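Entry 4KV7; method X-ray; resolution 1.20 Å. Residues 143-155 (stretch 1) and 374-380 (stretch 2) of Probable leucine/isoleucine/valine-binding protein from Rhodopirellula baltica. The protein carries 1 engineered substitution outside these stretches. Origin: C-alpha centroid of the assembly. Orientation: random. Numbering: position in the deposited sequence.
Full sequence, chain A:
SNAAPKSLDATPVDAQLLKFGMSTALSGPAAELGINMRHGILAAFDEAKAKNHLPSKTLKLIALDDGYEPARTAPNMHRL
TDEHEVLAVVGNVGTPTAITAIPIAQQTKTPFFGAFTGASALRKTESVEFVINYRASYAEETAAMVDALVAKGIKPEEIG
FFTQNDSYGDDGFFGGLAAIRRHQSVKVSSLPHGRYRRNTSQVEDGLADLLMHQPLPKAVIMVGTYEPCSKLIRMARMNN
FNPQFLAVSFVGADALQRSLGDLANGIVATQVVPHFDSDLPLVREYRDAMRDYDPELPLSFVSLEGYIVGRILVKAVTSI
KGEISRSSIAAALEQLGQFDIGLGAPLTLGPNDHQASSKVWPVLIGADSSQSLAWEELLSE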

# COMPACT_ATOMS: atom_id res chain seq x y z
N ALA A 143 12.25 8.35 3.58
CA ALA A 143 13.11 9.49 3.28
C ALA A 143 12.35 10.79 3.55
O ALA A 143 12.91 11.72 4.14
CB ALA A 143 13.58 9.44 1.82
N ALA A 144 11.10 10.85 3.12
CA ALA A 144 10.30 12.06 3.35
C ALA A 144 10.14 12.34 4.85
O ALA A 144 10.30 13.47 5.29
CB ALA A 144 8.95 11.93 2.68
N MSE A 145 9.85 11.29 5.62
CA MSE A 145 9.71 11.43 7.06
C MSE A 145 10.99 11.91 7.71
O MSE A 145 10.98 12.86 8.50
CB MSE A 145 9.34 10.08 7.68
CG MSE A 145 7.98 9.55 7.34
SE MSE A 145 7.87 7.82 8.14
CE MSE A 145 5.96 7.44 7.93
N VAL A 146 12.10 11.23 7.42
CA VAL A 146 13.36 11.54 8.07
C VAL A 146 13.81 12.95 7.73
O VAL A 146 14.21 13.71 8.62
CB VAL A 146 14.44 10.49 7.75
CG1 VAL A 146 15.83 10.99 8.15
CG2 VAL A 146 14.10 9.16 8.43
N ASP A 147 13.75 13.32 6.45
CA ASP A 147 14.17 14.66 6.07
C ASP A 147 13.33 15.72 6.79
O ASP A 147 13.85 16.73 7.25
CB ASP A 147 14.06 14.87 4.56
CG ASP A 147 15.12 14.12 3.77
OD1 ASP A 147 16.14 13.70 4.36
OD2 ASP A 147 14.93 13.94 2.55
N ALA A 148 12.03 15.47 6.90
CA ALA A 148 11.15 16.44 7.55
C ALA A 148 11.40 16.53 9.05
O ALA A 148 11.35 17.62 9.62
CB ALA A 148 9.71 16.10 7.29
N LEU A 149 11.68 15.40 9.69
CA LEU A 149 11.99 15.39 11.12
C LEU A 149 13.27 16.17 11.40
O LEU A 149 13.32 16.99 12.32
CB LEU A 149 12.11 13.95 11.62
CG LEU A 149 10.78 13.21 11.75
CD1 LEU A 149 11.01 11.71 11.82
CD2 LEU A 149 10.03 13.70 12.98
N VAL A 150 14.30 15.89 10.61
CA VAL A 150 15.59 16.54 10.80
C VAL A 150 15.47 18.04 10.54
O VAL A 150 16.08 18.84 11.24
CB VAL A 150 16.67 15.89 9.91
CG1 VAL A 150 17.95 16.70 9.92
CG2 VAL A 150 16.93 14.46 10.38
N ALA A 151 14.66 18.43 9.56
CA ALA A 151 14.46 19.85 9.28
C ALA A 151 13.82 20.58 10.46
O ALA A 151 14.00 21.79 10.63
CB ALA A 151 13.63 20.03 8.01
N LYS A 152 13.07 19.85 11.29
CA LYS A 152 12.42 20.42 12.46
C LYS A 152 13.28 20.34 13.72
O LYS A 152 12.86 20.76 14.80
CB LYS A 152 11.07 19.75 12.71
CG LYS A 152 10.00 20.16 11.72
CD LYS A 152 9.80 21.67 11.75
CE LYS A 152 8.95 22.14 10.59
NZ LYS A 152 8.87 23.63 10.54
N GLY A 153 14.50 19.82 13.58
CA GLY A 153 15.43 19.82 14.70
C GLY A 153 15.49 18.53 15.49
O GLY A 153 16.19 18.44 16.50
N ILE A 154 14.76 17.51 15.05
CA ILE A 154 14.93 16.19 15.62
C ILE A 154 16.28 15.66 15.16
O ILE A 154 16.61 15.72 13.97
CB ILE A 154 13.81 15.24 15.18
CG1 ILE A 154 12.45 15.81 15.59
CG2 ILE A 154 14.02 13.84 15.76
CD1 ILE A 154 12.26 15.95 17.08
N LYS A 155 17.10 15.21 16.10
CA LYS A 155 18.42 14.70 15.76
C LYS A 155 18.30 13.32 15.14
O LYS A 155 17.41 12.56 15.51
CB LYS A 155 19.30 14.63 16.99
CG LYS A 155 19.56 15.99 17.60
CD LYS A 155 20.53 15.91 18.77
CE LYS A 155 21.10 17.28 19.10
NZ LYS A 155 20.03 18.29 19.32
N ALA A 374 1.52 19.67 5.17
CA ALA A 374 2.76 20.15 4.57
C ALA A 374 3.88 19.85 5.56
O ALA A 374 3.73 20.11 6.76
CB ALA A 374 2.67 21.64 4.29
N TRP A 375 4.98 19.28 5.08
CA TRP A 375 6.06 18.88 5.97
C TRP A 375 6.63 20.02 6.82
O TRP A 375 7.15 19.79 7.92
CB TRP A 375 7.20 18.22 5.20
CG TRP A 375 6.97 16.80 4.73
CD1 TRP A 375 7.03 16.36 3.45
CD2 TRP A 375 6.69 15.65 5.54
NE1 TRP A 375 6.80 15.01 3.40
CE2 TRP A 375 6.59 14.55 4.67
CE3 TRP A 375 6.52 15.45 6.92
CZ2 TRP A 375 6.33 13.26 5.13
CZ3 TRP A 375 6.26 14.17 7.37
CH2 TRP A 375 6.16 13.09 6.48
N GLU A 376 6.53 21.25 6.33
CA GLU A 376 7.05 22.38 7.09
C GLU A 376 6.17 22.69 8.31
O GLU A 376 6.53 23.50 9.16
CB GLU A 376 7.20 23.62 6.20
CG GLU A 376 5.89 24.16 5.66
CD GLU A 376 6.10 25.05 4.46
N GLU A 377 5.03 22.02 8.41
CA GLU A 377 4.16 22.18 9.56
C GLU A 377 4.28 21.01 10.53
O GLU A 377 3.58 20.97 11.54
CB GLU A 377 2.70 22.36 9.13
CG GLU A 377 2.47 23.54 8.19
CD GLU A 377 2.86 24.88 8.79
OE1 GLU A 377 3.03 25.85 8.02
OE2 GLU A 377 2.98 24.98 10.03
N LEU A 378 5.17 20.07 10.22
CA LEU A 378 5.41 18.94 11.11
C LEU A 378 5.83 19.44 12.49
O LEU A 378 6.68 20.33 12.59
CB LEU A 378 6.48 18.01 10.53
CG LEU A 378 6.83 16.76 11.34
CD1 LEU A 378 5.66 15.79 11.43
CD2 LEU A 378 8.06 16.08 10.76
N LEU A 379 5.22 18.88 13.53
CA LEU A 379 5.48 19.28 14.91
C LEU A 379 5.01 20.70 15.24
O LEU A 379 5.47 21.30 16.21
CB LEU A 379 6.95 19.10 15.29
CG LEU A 379 7.57 17.71 15.15
CD1 LEU A 379 9.02 17.73 15.59
CD2 LEU A 379 6.79 16.68 15.93
N SER A 380 4.11 21.24 14.42
CA SER A 380 3.51 22.54 14.72
C SER A 380 2.14 22.35 15.34
O SER A 380 1.97 22.52 16.55
CB SER A 380 3.40 23.40 13.45
OG SER A 380 4.69 23.69 12.93
O HOH W 1 9.90 19.66 8.20

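Segments far apart in sequence often pack by a simple rule: small residues on a helix make room for large side chains from a partner, and polar contacts gather where the helix ends. The end of a helix with the loop that follows it, and a 3-10 segment with the turn that follows it, illustrate it in this binding protein; their touching residues are at least 223 positions apart, and they bury 465 Å² between them.

Apolar packing makes up much of the contact. The backbones come nearest at Ala148 and Trp375, whose CA atoms lie 5.9 Å apart, a spacing that the methyl group of Ala148 permits. That methyl points toward the partner, and Ala148 CB sits 3.3 Å from Trp375 CE3, a tight contact made obliquely to the ring. One turn earlier, Ala144 CB is 3.8 Å from Trp375 CZ2, while Ala144 O lies over one face of the indole. Trp375 leaves its backbone sideways, but with chi1 in the m well its ring reaches back along the helix, so that Trp375 CH2 also meets Met145 CG, of a selenomethionine, at 4.1 Å.

Leu378 extends this apolar surface. Its CA-to-CB bond points toward the helix, and Leu378 CD2 lies 3.8 Å from both Ala148 CB and Leu149 CD2. Leu149 starts out sideways, yet the end of its side chain approaches closely enough to complete the contact. Both leucines are buried, as suits branched hydrocarbon side chains with no polar group to satisfy. Farther out, the exposed Leu379 brings its CD1 within 3.9 Å of Ile154 CG1, carrying the packing past the helix end.

The direct hydrogen bond across the stretches comes from Lys152. Its chain turns through two m rotamers and then extends through two t rotamers, bringing Lys152 NZ to 2.7 Å from Glu376 O. A long, flexible side chain suits this exposed position: its aliphatic part lies along the partner, with Lys152 CG 3.4 Å from Leu378 O, while its ammonium group satisfies a backbone carbonyl.

A water adds a second polar link, donating to Ala148 O at 2.9 Å and to Trp375 O at 2.8 Å, thus joining the two backbones beside their closest approach.

Local turns frame these contacts. Gly153 closes the helix in a Schellman motif, its positive phi suited to glycine because a CB would jam against the preceding carbonyl. In the other stretch, Leu378 and Leu379 occupy the middle of a type II turn from Glu377 to Ser380, and both CA-to-CB bonds point toward the first stretch.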